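Local coordinates for peridinin-chlorophyll A protein (Amphidinium carterae, PDB 2C9E) that binds peridinin and chlorophyll a and probably serves as a water-soluble antenna for blue-green light, at residues 8-11 with 12-16. Numbering follows the deposited sequence.
Sequences KRFS and DATYP. With DGD (digalactosyl diacyl glycerol (dgdg)), chain G.
D12, A13, T14 and Y15 each donate their backbone N-H to the carbonyl four residues earlier, from K8 O to S11 O, within helix 2-18; at P16, whose ring nitrogen has no hydrogen to give, the helix kinks. The T14 hydroxyl turns back along the helix, OG1 sitting between backbone N and carbonyl carbon (chi1 53°), and donates to F10 O at 2.8 Å from above the carbonyl plane. F10 O therefore accepts twice, the second donor being T14 N at 3.0 Å. The same rotamer lays T14 CG2 over one face of the F10 ring, 3.9 Å from its centroid, a CH-pi contact displaced toward the rim. With an alanine here, both OG1 and CG2 are gone, which would probably leave F10 O with one donor of the two and open a gap over that part of the ring face. F10 CZ reaches the lipid, 3.6 Å from DGD CFB, with DGD CHB at the ring edge. S11 OG bonds back to S7 O, and Y15 OH to A85 O. This is a threonine i-to-i−4 side-chain-to-backbone bond just before a proline kink, on an amphipathic helix whose buried side packs on helices 87-102 and 132-152 and gives F10 to the digalactosyl diacyl glycerol pocket.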
ATOM      1  N   LYS A   8     -22.387   3.707  10.312  1.00 31.00           N
ATOM      2  CA  LYS A   8     -22.697   5.022  10.831  1.00 32.15           C
ATOM      3  C   LYS A   8     -22.343   5.029  12.300  1.00 30.63           C
ATOM      4  O   LYS A   8     -21.689   5.972  12.793  1.00 29.38           O
ATOM      5  CB  LYS A   8     -24.188   5.382  10.655  1.00 34.59           C
ATOM      6  CG  LYS A   8     -24.519   6.781  11.180  1.00 38.18           C
ATOM      7  CD  LYS A   8     -25.650   7.414  10.396  1.00 41.83           C
ATOM      8  CE  LYS A   8     -25.891   8.860  10.856  1.00 44.58           C
ATOM      9  NZ  LYS A   8     -27.030   9.487  10.098  1.00 47.20           N
ATOM     10  N   ARG A   9     -22.760   3.978  12.998  1.00 29.15           N
ATOM     11  CA  ARG A   9     -22.480   3.923  14.417  1.00 29.19           C
ATOM     12  C   ARG A   9     -20.959   3.852  14.641  1.00 27.20           C
ATOM     13  O   ARG A   9     -20.422   4.527  15.515  1.00 25.84           O
ATOM     14  CB  ARG A   9     -23.219   2.721  15.048  1.00 33.23           C
ATOM     15  CG  ARG A   9     -24.476   3.107  15.829  1.00 38.83           C
ATOM     16  CD  ARG A   9     -25.551   2.046  15.799  1.00 45.34           C
ATOM     17  NE  ARG A   9     -26.569   2.347  14.781  1.00 52.97           N
ATOM     18  CZ  ARG A   9     -27.609   1.571  14.453  1.00 55.03           C
ATOM     19  NH1 ARG A   9     -27.816   0.396  15.053  1.00 57.79           N
ATOM     20  NH2 ARG A   9     -28.464   1.979  13.516  1.00 56.22           N
ATOM     21  N   PHE A  10     -20.251   3.060  13.835  1.00 25.46           N
ATOM     22  CA  PHE A  10     -18.811   2.957  14.019  1.00 23.13           C
ATOM     23  C   PHE A  10     -18.156   4.320  13.811  1.00 22.44           C
ATOM     24  O   PHE A  10     -17.275   4.755  14.578  1.00 21.03           O
ATOM     25  CB  PHE A  10     -18.236   1.920  13.047  1.00 22.87           C
ATOM     26  CG  PHE A  10     -16.722   1.810  13.077  1.00 21.71           C
ATOM     27  CD1 PHE A  10     -16.076   1.205  14.162  1.00 21.17           C
ATOM     28  CD2 PHE A  10     -15.968   2.227  11.970  1.00 19.73           C
ATOM     29  CE1 PHE A  10     -14.671   0.980  14.168  1.00 22.44           C
ATOM     30  CE2 PHE A  10     -14.574   2.032  11.927  1.00 22.17           C
ATOM     31  CZ  PHE A  10     -13.894   1.394  13.036  1.00 22.15           C
ATOM     32  N   SER A  11     -18.579   5.004  12.762  1.00 22.74           N
ATOM     33  CA  SER A  11     -18.053   6.335  12.430  1.00 23.50           C
ATOM     34  C   SER A  11     -18.229   7.302  13.592  1.00 22.86           C
ATOM     35  O   SER A  11     -17.315   8.052  13.968  1.00 23.81           O
ATOM     36  CB  SER A  11     -18.799   6.880  11.201  1.00 24.52           C
ATOM     37  OG  SER A  11     -18.481   6.142  10.040  1.00 23.81           O
ATOM     38  N   ASP A  12     -19.426   7.311  14.144  1.00 24.09           N
ATOM     39  CA  ASP A  12     -19.711   8.157  15.285  1.00 24.98           C
ATOM     40  C   ASP A  12     -18.774   7.851  16.452  1.00 23.43           C
ATOM     41  O   ASP A  12     -18.271   8.733  17.130  1.00 22.11           O
ATOM     42  CB  ASP A  12     -21.152   7.933  15.750  1.00 30.37           C
ATOM     43  CG  ASP A  12     -22.149   8.574  14.837  1.00 36.65           C
ATOM     44  OD1 ASP A  12     -21.740   9.593  14.247  1.00 39.78           O
ATOM     45  OD2 ASP A  12     -23.323   8.097  14.715  1.00 40.78           O
ATOM     46  N   ALA A  13     -18.577   6.567  16.714  1.00 21.82           N
ATOM     47  CA  ALA A  13     -17.765   6.182  17.833  1.00 20.32           C
ATOM     48  C   ALA A  13     -16.276   6.487  17.704  1.00 21.16           C
ATOM     49  O   ALA A  13     -15.588   6.712  18.720  1.00 19.81           O
ATOM     50  CB  ALA A  13     -17.981   4.670  18.109  1.00 19.61           C
ATOM     51  N   THR A  14     -15.787   6.518  16.460  1.00 21.23           N
ATOM     52  CA  THR A  14     -14.366   6.663  16.215  1.00 21.61           C
ATOM     53  C   THR A  14     -13.825   8.028  15.832  1.00 24.28           C
ATOM     54  O   THR A  14     -12.631   8.329  16.084  1.00 24.22           O
ATOM     55  CB  THR A  14     -13.938   5.654  15.153  1.00 23.26           C
ATOM     56  OG1 THR A  14     -14.768   5.790  13.991  1.00 23.63           O
ATOM     57  CG2 THR A  14     -14.085   4.253  15.679  1.00 20.25           C
ATOM     58  N   TYR A  15     -14.694   8.858  15.249  1.00 24.03           N
ATOM     59  CA  TYR A  15     -14.291  10.172  14.805  1.00 24.29           C
ATOM     60  C   TYR A  15     -13.618  10.951  15.914  1.00 23.93           C
ATOM     61  O   TYR A  15     -12.561  11.513  15.693  1.00 25.18           O
ATOM     62  CB  TYR A  15     -15.489  10.971  14.251  1.00 24.81           C
ATOM     63  CG  TYR A  15     -15.052  12.220  13.536  1.00 27.13           C
ATOM     64  CD1 TYR A  15     -14.580  12.166  12.215  1.00 26.98           C
ATOM     65  CD2 TYR A  15     -15.018  13.454  14.197  1.00 27.38           C
ATOM     66  CE1 TYR A  15     -14.088  13.296  11.574  1.00 26.31           C
ATOM     67  CE2 TYR A  15     -14.520  14.605  13.562  1.00 28.06           C
ATOM     68  CZ  TYR A  15     -14.058  14.525  12.252  1.00 28.01           C
ATOM     69  OH  TYR A  15     -13.562  15.661  11.630  1.00 25.85           O
ATOM     70  N   PRO A  16     -14.197  10.983  17.132  1.00 24.58           N
ATOM     71  CA  PRO A  16     -13.551  11.747  18.230  1.00 24.74           C
ATOM     72  C   PRO A  16     -12.179  11.202  18.618  1.00 24.68           C
ATOM     73  O   PRO A  16     -11.300  11.940  19.066  1.00 24.29           O
ATOM     74  CB  PRO A  16     -14.564  11.639  19.400  1.00 24.80           C
ATOM     75  CG  PRO A  16     -15.859  11.386  18.729  1.00 24.87           C
ATOM     76  CD  PRO A  16     -15.476  10.405  17.599  1.00 24.52           C
TER
HETATM   77  C1A DGD G1332      -6.422  -5.669  13.194  1.00 25.78           C
HETATM   78  C2A DGD G1332      -5.451  -4.877  12.353  1.00 27.26           C
HETATM   79  C3A DGD G1332      -4.754  -5.765  11.266  1.00 27.10           C
HETATM   80  C4A DGD G1332      -4.110  -4.933  10.192  1.00 25.74           C
HETATM   81  C5A DGD G1332      -4.152  -5.619   8.841  1.00 23.32           C
HETATM   82  C6A DGD G1332      -3.350  -4.896   7.792  1.00 22.59           C
HETATM   83  C7A DGD G1332      -3.948  -3.552   7.382  1.00 23.51           C
HETATM   84  C8A DGD G1332      -2.893  -2.593   6.695  1.00 21.20           C
HETATM   85  C9A DGD G1332      -3.179  -2.389   5.143  1.00 22.74           C
HETATM   86  CAA DGD G1332      -3.934  -1.109   4.875  1.00 22.84           C
HETATM   87  CBA DGD G1332      -4.224  -0.735   3.414  1.00 21.13           C
HETATM   88  CCA DGD G1332      -3.030  -0.488   2.491  1.00 21.26           C
HETATM   89  CDA DGD G1332      -3.582   0.014   1.126  1.00 21.18           C
HETATM   90  CEA DGD G1332      -2.524   0.361   0.068  1.00 23.38           C
HETATM   91  CFA DGD G1332      -1.646   1.608   0.404  1.00 23.95           C
HETATM   92  CGA DGD G1332      -2.167   2.873  -0.304  1.00 22.03           C
HETATM   93  CHA DGD G1332      -1.640   4.170   0.306  1.00 23.21           C
HETATM   94  CIA DGD G1332      -1.597   4.201   1.825  1.00 23.10           C
HETATM   95  O1A DGD G1332      -6.299  -6.900  13.190  1.00 28.33           O
HETATM   96  C1B DGD G1332      -9.558  -3.154  16.289  1.00 28.88           C
HETATM   97  C2B DGD G1332     -10.373  -2.063  15.644  1.00 28.29           C
HETATM   98  C3B DGD G1332     -10.148  -0.709  16.303  1.00 31.07           C
HETATM   99  C4B DGD G1332     -10.919  -0.603  17.619  1.00 30.64           C
HETATM  100  C5B DGD G1332     -11.442   0.787  17.890  1.00 30.15           C
HETATM  101  C6B DGD G1332     -10.718   1.372  19.095  1.00 31.26           C
HETATM  102  C7B DGD G1332     -10.001   2.687  18.744  1.00 31.93           C
HETATM  103  C8B DGD G1332     -10.577   3.339  17.519  1.00 31.68           C
HETATM  104  C9B DGD G1332      -9.542   3.556  16.433  1.00 34.84           C
HETATM  105  CAB DGD G1332      -9.581   5.029  16.001  1.00 35.73           C
HETATM  106  CBB DGD G1332      -8.712   5.285  14.827  1.00 31.78           C
HETATM  107  CCB DGD G1332      -9.389   6.252  13.916  1.00 33.15           C
HETATM  108  CDB DGD G1332      -9.614   5.660  12.540  1.00 28.70           C
HETATM  109  CEB DGD G1332     -10.993   5.131  12.439  1.00 29.75           C
HETATM  110  CFB DGD G1332     -11.104   3.733  12.947  1.00 26.56           C
HETATM  111  CGB DGD G1332     -10.322   2.757  12.078  1.00 27.22           C
HETATM  112  CHB DGD G1332     -10.222   1.398  12.757  1.00 24.00           C
HETATM  113  CIB DGD G1332      -8.928   1.222  13.574  1.00 24.71           C
HETATM  114  O1B DGD G1332      -8.833  -2.866  17.269  1.00 28.21           O
HETATM  115  O1G DGD G1332      -6.911  -5.157  14.297  1.00 25.20           O
HETATM  116  C1G DGD G1332      -7.788  -5.996  14.971  1.00 24.17           C
HETATM  117  C2G DGD G1332      -8.364  -5.162  16.117  1.00 26.33           C
HETATM  118  O2G DGD G1332      -9.261  -4.157  15.493  1.00 27.48           O
HETATM  119  C3G DGD G1332      -9.109  -6.105  17.071  1.00 25.53           C
HETATM  120  O3G DGD G1332      -7.997  -6.712  17.774  1.00 24.59           O
HETATM  121  C1D DGD G1332      -8.355  -7.800  18.596  1.00 23.56           C
HETATM  122  C2D DGD G1332      -7.084  -8.655  18.931  1.00 23.41           C
HETATM  123  O2D DGD G1332      -6.561  -9.221  17.728  1.00 21.09           O
HETATM  124  C3D DGD G1332      -7.508  -9.791  19.831  1.00 24.37           C
HETATM  125  O3D DGD G1332      -6.368 -10.612  20.154  1.00 24.25           O
HETATM  126  C4D DGD G1332      -8.219  -9.256  21.082  1.00 25.92           C
HETATM  127  O4D DGD G1332      -7.321  -8.511  21.889  1.00 30.20           O
HETATM  128  C5D DGD G1332      -9.338  -8.327  20.661  1.00 28.03           C
HETATM  129  O5D DGD G1332     -10.529  -8.342  22.732  1.00 36.97           O
HETATM  130  C6D DGD G1332      -9.781  -7.520  21.860  1.00 31.00           C
HETATM  131  O6D DGD G1332      -8.906  -7.278  19.798  1.00 24.84           O
HETATM  132  C1E DGD G1332     -10.065  -8.197  24.086  1.00 41.77           C
HETATM  133  C2E DGD G1332     -10.233  -9.526  24.803  1.00 43.44           C
HETATM  134  O2E DGD G1332      -9.417 -10.526  24.153  1.00 44.74           O
HETATM  135  C3E DGD G1332     -11.749  -9.908  24.696  1.00 44.03           C
HETATM  136  O3E DGD G1332     -12.016 -11.099  25.445  1.00 43.20           O
HETATM  137  C4E DGD G1332     -12.565  -8.746  25.255  1.00 43.63           C
HETATM  138  O4E DGD G1332     -12.133  -8.493  26.591  1.00 43.89           O
HETATM  139  C5E DGD G1332     -12.260  -7.497  24.402  1.00 45.30           C
HETATM  140  O6E DGD G1332     -10.905  -7.220  24.744  1.00 43.66           O
HETATM  141  C6E DGD G1332     -13.130  -6.313  24.843  1.00 47.13           C
HETATM  142  O5E DGD G1332     -14.476  -6.460  24.381  1.00 51.10           O